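Local structure of B-agarase (Saccharophagus degradans, 4BQ2) at residues M454-D459 against G517-Q522; M679-M684 against V732-E737. The protein hydrolyses beta-linkages of agarose as a family 50 glycoside hydrolase, acting as an exo-beta-agarase. One frame throughout, in Å; residues are numbered along the deposited sequence.

Contact 1: residues M454-D459 against G517-Q522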
loop_
_atom_site.group_PDB
_atom_site.type_symbol
_atom_site.label_atom_id
_atom_site.label_comp_id
_atom_site.label_asym_id
_atom_site.label_seq_id
_atom_site.Cartn_x
_atom_site.Cartn_y
_atom_site.Cartn_z
ATOM N N MET A 454 5.023 14.503 10.875
ATOM C CA MET A 454 5.140 15.421 9.732
ATOM C C MET A 454 6.230 16.465 9.981
ATOM O O MET A 454 6.459 16.872 11.140
ATOM C CB MET A 454 3.782 16.069 9.461
ATOM C CG MET A 454 2.773 15.089 8.891
ATOM S SD MET A 454 3.231 14.499 7.230
ATOM C CE MET A 454 2.773 15.942 6.256
ATOM N N PRO A 455 6.926 16.893 8.907
ATOM C CA PRO A 455 8.017 17.814 9.078
ATOM C C PRO A 455 7.533 19.233 9.325
ATOM O O PRO A 455 6.502 19.630 8.784
ATOM C CB PRO A 455 8.747 17.752 7.714
ATOM C CG PRO A 455 7.653 17.416 6.728
ATOM C CD PRO A 455 6.790 16.441 7.505
ATOM N N ASP A 456 8.272 19.983 10.128
ATOM C CA ASP A 456 8.031 21.433 10.204
ATOM C C ASP A 456 8.785 22.080 9.067
ATOM O O ASP A 456 9.976 22.334 9.170
ATOM C CB ASP A 456 8.485 22.056 11.535
ATOM C CG ASP A 456 8.012 23.496 11.667
ATOM O OD1 ASP A 456 7.972 24.177 10.616
ATOM O OD2 ASP A 456 7.635 23.939 12.788
ATOM N N VAL A 457 8.072 22.333 7.978
ATOM C CA VAL A 457 8.665 22.743 6.723
ATOM C C VAL A 457 9.116 24.191 6.747
ATOM O O VAL A 457 9.723 24.658 5.788
ATOM C CB VAL A 457 7.677 22.514 5.567
ATOM C CG1 VAL A 457 7.422 21.019 5.402
ATOM C CG2 VAL A 457 6.338 23.242 5.831
ATOM N N PHE A 458 8.783 24.909 7.828
ATOM C CA PHE A 458 9.276 26.281 8.020
ATOM C C PHE A 458 10.575 26.342 8.852
ATOM O O PHE A 458 11.220 27.390 8.938
ATOM C CB PHE A 458 8.163 27.150 8.644
ATOM C CG PHE A 458 7.057 27.498 7.676
ATOM C CD1 PHE A 458 7.174 28.611 6.835
ATOM C CD2 PHE A 458 5.915 26.737 7.606
ATOM C CE1 PHE A 458 6.160 28.937 5.932
ATOM C CE2 PHE A 458 4.914 27.052 6.708
ATOM C CZ PHE A 458 5.036 28.153 5.875
ATOM N N ASP A 459 10.952 25.221 9.469
ATOM C CA ASP A 459 12.233 25.103 10.162
ATOM C C ASP A 459 13.363 25.106 9.105
ATOM O O ASP A 459 13.327 24.322 8.152
ATOM C CB ASP A 459 12.225 23.823 11.016
ATOM C CG ASP A 459 13.531 23.589 11.777
ATOM O OD1 ASP A 459 14.477 24.404 11.667
ATOM O OD2 ASP A 459 13.614 22.541 12.460
ATOM N N GLY A 517 9.313 28.615 19.312
ATOM C CA GLY A 517 10.035 27.369 19.015
ATOM C C GLY A 517 9.395 26.511 17.916
ATOM O O GLY A 517 9.902 25.440 17.638
ATOM N N VAL A 518 8.295 26.982 17.313
ATOM C CA VAL A 518 7.487 26.191 16.331
ATOM C C VAL A 518 7.305 27.026 15.062
ATOM O O VAL A 518 6.326 27.802 14.915
ATOM C CB VAL A 518 6.116 25.730 16.912
ATOM C CG1 VAL A 518 5.397 24.735 16.000
ATOM C CG2 VAL A 518 6.311 25.072 18.275
ATOM N N PRO A 519 8.268 26.910 14.135
ATOM C CA PRO A 519 8.241 27.740 12.930
ATOM C C PRO A 519 6.920 27.695 12.156
ATOM O O PRO A 519 6.455 28.745 11.707
ATOM C CB PRO A 519 9.382 27.155 12.100
ATOM C CG PRO A 519 10.392 26.805 13.156
ATOM C CD PRO A 519 9.577 26.237 14.294
ATOM N N THR A 520 6.318 26.516 12.004
ATOM C CA THR A 520 5.052 26.401 11.246
ATOM C C THR A 520 3.929 27.151 12.001
ATOM O O THR A 520 3.059 27.775 11.393
ATOM C CB THR A 520 4.679 24.904 10.966
ATOM O OG1 THR A 520 5.576 24.333 9.982
ATOM C CG2 THR A 520 3.281 24.780 10.452
ATOM N N ARG A 521 3.964 27.093 13.321
ATOM C CA ARG A 521 2.965 27.837 14.140
ATOM C C ARG A 521 3.183 29.350 13.992
ATOM O O ARG A 521 2.211 30.117 13.863
ATOM C CB ARG A 521 2.992 27.401 15.605
ATOM C CG ARG A 521 1.971 28.101 16.540
ATOM C CD ARG A 521 0.551 28.034 16.017
ATOM N NE ARG A 521 -0.489 28.217 17.057
ATOM C CZ ARG A 521 -0.847 29.382 17.601
ATOM N NH1 ARG A 521 -0.212 30.498 17.299
ATOM N NH2 ARG A 521 -1.823 29.420 18.493
ATOM N N GLN A 522 4.445 29.772 13.948
ATOM C CA GLN A 522 4.743 31.189 13.678
ATOM C C GLN A 522 4.189 31.603 12.318
ATOM O O GLN A 522 3.596 32.695 12.174
ATOM C CB GLN A 522 6.244 31.479 13.753
ATOM C CG GLN A 522 6.832 31.263 15.148
ATOM C CD GLN A 522 8.326 31.009 15.135
ATOM O OE1 GLN A 522 9.012 31.360 14.184
ATOM N NE2 GLN A 522 8.840 30.397 16.192
#

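Contact 2: residues M679-M684 against V732-E737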
loop_
_atom_site.group_PDB
_atom_site.type_symbol
_atom_site.label_atom_id
_atom_site.label_comp_id
_atom_site.label_asym_id
_atom_site.label_seq_id
_atom_site.Cartn_x
_atom_site.Cartn_y
_atom_site.Cartn_z
ATOM N N MET A 679 -7.900 -8.475 -13.545
ATOM C CA MET A 679 -8.053 -7.238 -12.807
ATOM C C MET A 679 -6.914 -6.249 -13.107
ATOM O O MET A 679 -7.142 -5.036 -13.130
ATOM C CB MET A 679 -8.191 -7.525 -11.323
ATOM C CG MET A 679 -9.520 -8.292 -11.031
ATOM S SD MET A 679 -9.756 -8.681 -9.289
ATOM C CE MET A 679 -9.793 -7.073 -8.491
ATOM N N TYR A 680 -5.712 -6.759 -13.345
ATOM C CA TYR A 680 -4.583 -5.886 -13.745
ATOM C C TYR A 680 -4.910 -5.152 -15.047
ATOM O O TYR A 680 -4.703 -3.932 -15.178
ATOM C CB TYR A 680 -3.314 -6.707 -13.942
ATOM C CG TYR A 680 -2.120 -5.917 -14.464
ATOM C CD1 TYR A 680 -1.916 -5.705 -15.827
ATOM C CD2 TYR A 680 -1.158 -5.440 -13.573
ATOM C CE1 TYR A 680 -0.812 -4.999 -16.280
ATOM C CE2 TYR A 680 -0.045 -4.746 -14.012
ATOM C CZ TYR A 680 0.111 -4.519 -15.356
ATOM O OH TYR A 680 1.234 -3.845 -15.761
ATOM N N LYS A 681 -5.386 -5.910 -16.021
ATOM C CA LYS A 681 -5.778 -5.354 -17.305
ATOM C C LYS A 681 -6.878 -4.288 -17.198
ATOM O O LYS A 681 -6.826 -3.253 -17.886
ATOM C CB LYS A 681 -6.152 -6.480 -18.268
ATOM C CG LYS A 681 -4.918 -7.277 -18.724
ATOM C CD LYS A 681 -5.248 -8.300 -19.795
ATOM C CE LYS A 681 -6.183 -9.390 -19.296
ATOM N NZ LYS A 681 -6.108 -10.493 -20.266
ATOM N N ASP A 682 -7.831 -4.514 -16.301
ATOM C CA ASP A 682 -8.901 -3.539 -16.062
ATOM C C ASP A 682 -8.375 -2.265 -15.439
ATOM O O ASP A 682 -8.754 -1.158 -15.859
ATOM C CB ASP A 682 -9.986 -4.076 -15.119
ATOM C CG ASP A 682 -10.870 -5.173 -15.745
ATOM O OD1 ASP A 682 -10.903 -5.408 -16.973
ATOM O OD2 ASP A 682 -11.546 -5.832 -14.944
ATOM N N TYR A 683 -7.523 -2.411 -14.421
ATOM C CA TYR A 683 -6.923 -1.255 -13.819
ATOM C C TYR A 683 -6.141 -0.423 -14.836
ATOM O O TYR A 683 -6.326 0.794 -14.930
ATOM C CB TYR A 683 -5.976 -1.649 -12.670
ATOM C CG TYR A 683 -5.536 -0.482 -11.831
ATOM C CD1 TYR A 683 -4.496 0.392 -12.262
ATOM C CD2 TYR A 683 -6.118 -0.245 -10.599
ATOM C CE1 TYR A 683 -4.100 1.479 -11.473
ATOM C CE2 TYR A 683 -5.711 0.811 -9.814
ATOM C CZ TYR A 683 -4.707 1.688 -10.268
ATOM O OH TYR A 683 -4.285 2.745 -9.460
ATOM N N MET A 684 -5.203 -1.062 -15.535
ATOM C CA MET A 684 -4.407 -0.349 -16.534
ATOM C C MET A 684 -5.239 0.276 -17.667
ATOM O O MET A 684 -4.902 1.369 -18.151
ATOM C CB MET A 684 -3.310 -1.255 -17.091
ATOM C CG MET A 684 -2.164 -1.502 -16.100
ATOM S SD MET A 684 -1.372 -0.023 -15.421
ATOM C CE MET A 684 -0.724 0.718 -16.929
ATOM N N VAL A 732 2.654 -11.797 -15.888
ATOM C CA VAL A 732 3.446 -11.548 -17.103
ATOM C C VAL A 732 2.552 -11.361 -18.336
ATOM O O VAL A 732 2.684 -10.385 -19.085
ATOM C CB VAL A 732 4.431 -12.682 -17.388
ATOM C CG1 VAL A 732 5.109 -12.461 -18.747
ATOM C CG2 VAL A 732 5.486 -12.772 -16.290
ATOM N N ASP A 733 1.640 -12.291 -18.547
ATOM C CA ASP A 733 0.772 -12.168 -19.697
ATOM C C ASP A 733 -0.041 -10.884 -19.659
ATOM O O ASP A 733 -0.134 -10.198 -20.682
ATOM C CB ASP A 733 -0.130 -13.371 -19.821
ATOM C CG ASP A 733 -0.812 -13.402 -21.138
ATOM O OD1 ASP A 733 -0.165 -13.795 -22.105
ATOM O OD2 ASP A 733 -1.974 -12.976 -21.209
ATOM N N ALA A 734 -0.588 -10.539 -18.480
ATOM C CA ALA A 734 -1.408 -9.328 -18.348
ATOM C C ALA A 734 -0.571 -8.098 -18.646
ATOM O O ALA A 734 -1.015 -7.200 -19.354
ATOM C CB ALA A 734 -2.049 -9.247 -16.957
ATOM N N ALA A 735 0.658 -8.079 -18.146
ATOM C CA ALA A 735 1.562 -6.962 -18.410
ATOM C C ALA A 735 1.896 -6.850 -19.898
ATOM O O ALA A 735 1.862 -5.744 -20.460
ATOM C CB ALA A 735 2.824 -7.060 -17.548
ATOM N N LYS A 736 2.171 -7.970 -20.546
ATOM C CA LYS A 736 2.482 -7.917 -21.977
ATOM C C LYS A 736 1.310 -7.429 -22.822
ATOM O O LYS A 736 1.515 -6.683 -23.784
ATOM C CB LYS A 736 3.002 -9.257 -22.514
ATOM C CG LYS A 736 4.338 -9.693 -21.932
ATOM C CD LYS A 736 4.760 -10.985 -22.634
ATOM C CE LYS A 736 6.145 -11.447 -22.259
ATOM N NZ LYS A 736 6.619 -12.432 -23.303
ATOM N N GLU A 737 0.093 -7.838 -22.463
ATOM C CA GLU A 737 -1.108 -7.417 -23.196
ATOM C C GLU A 737 -1.310 -5.913 -23.117
ATOM O O GLU A 737 -1.624 -5.244 -24.122
ATOM C CB GLU A 737 -2.350 -8.148 -22.646
ATOM C CG GLU A 737 -2.418 -9.645 -23.032
ATOM C CD GLU A 737 -2.984 -9.897 -24.448
ATOM O OE1 GLU A 737 -3.856 -9.106 -24.876
ATOM O OE2 GLU A 737 -2.577 -10.884 -25.128
HETATM O O HOH W 1 -3.577 -11.590 -19.631
#

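Contact 1: residues M454-D459 against G517-Q522
Asp-456 and Thr-520 join a tight turn to the start of a helix at the periphery of the catalytic module, the contact centre about 28 Å from the chain's centre: the carboxylate heading the type I turn 456-459 grips the first turn of helix 519-532. CG anti to the backbone N (chi1 -170°) brings the carboxylate up to the helix. The backbone N-H of Thr-520 reaches OD2 of Asp-456, which accepts with its syn lone pair, at 3.0 Å in a nearly straight bond (167°). Thr-520 OG1 donates to Asp-456 OD1 over a very short 2.5 Å. OD1 also accepts from Phe-458 N at 3.0 Å, closing an Asx turn, so one carboxylate shapes its own loop and holds an N-H of the helix start, where the helix dipole would probably favour its negative charge. Pro-519 packs its ring on the turn, CB lying 3.7 Å from Phe-458 CB, while Thr-520 OG1 sits at the edge of the Phe-458 ring, in its plane. Asp-459 turns its carboxylate to Lys-442 N and, as N-cap of helix 460-477, to Glu-461 N. Strand 443-444 pairs with strand 454-455 and touches Thr-520, and helix 565-593 packs on Val-457 and Phe-458.

Contact 2: residues M679-M684 against V732-E737
Tyr-680 of helix 673-688 has CG anti to its own backbone nitrogen (chi1 175°), which carries the phenol across to helix 729-739, where CD1 meets Ala-734 CB at 3.7 Å. Further out on the same side of the ring, CE1 rests 3.7 Å from Ala-735 CA, and the hydroxyl oxygen OH lies 4.0 Å from Ala-735 CB. From its own helix, Met-684 CG covers one face of the ring, off-centre. The neighbouring Lys-681 takes a different rotation, CG anti to the carbonyl carbon (chi1 -71°), and lays its aliphatic part across the direction of the second helix: CG is 3.9 Å from Ala-734 CB, and CD is 4.1 Å from Glu-737 CB. Ala-734 CB thus meets both side chains, seated in the angle that they form. This is near-parallel helix-helix packing, an aromatic ring and a lysine stem lying over a small alanine surface; the segment axes approach to 9.2 Å and cross at -27°. No direct hydrogen bond links the two segments. Instead a water accepts from Lys-681 NZ at 2.8 Å and donates to Asp-733 OD2 at 2.6 Å, bridging charges too far apart to touch; the ammonium also forms a salt bridge with Glu-678 on its own helix. The hydrocarbon packing gives way to this polar, water-linked margin on the Asp-733 and Glu-737 side. Beyond the pair, Val-738 of helix 729-739 continues the packing against Tyr-680, Lys-681 and Met-684, Phe-412 in a loop touches both Tyr-680 and Ala-735, and Trp-410 of helix 394-410 lies against Val-732 and Lys-736.

The two contacts share no helix or strand and lie on opposite sides of the chain's centre, their own centres about 44 Å apart. Contact 1 is the more peripheral, only partly buried, and joins a turn to a helix start; contact 2 lies nearer the middle, largely buried, and joins two helices side by side. Their buried areas are similar, 252 and 218 Å², but are spent differently. In contact 1 a carboxylate takes one backbone N-H and one hydroxyl in the first turn of a helix, so direct hydrogen bonds work alongside the packing of a proline. In contact 2 apolar side chains meet and water carries the polar link at the more exposed side.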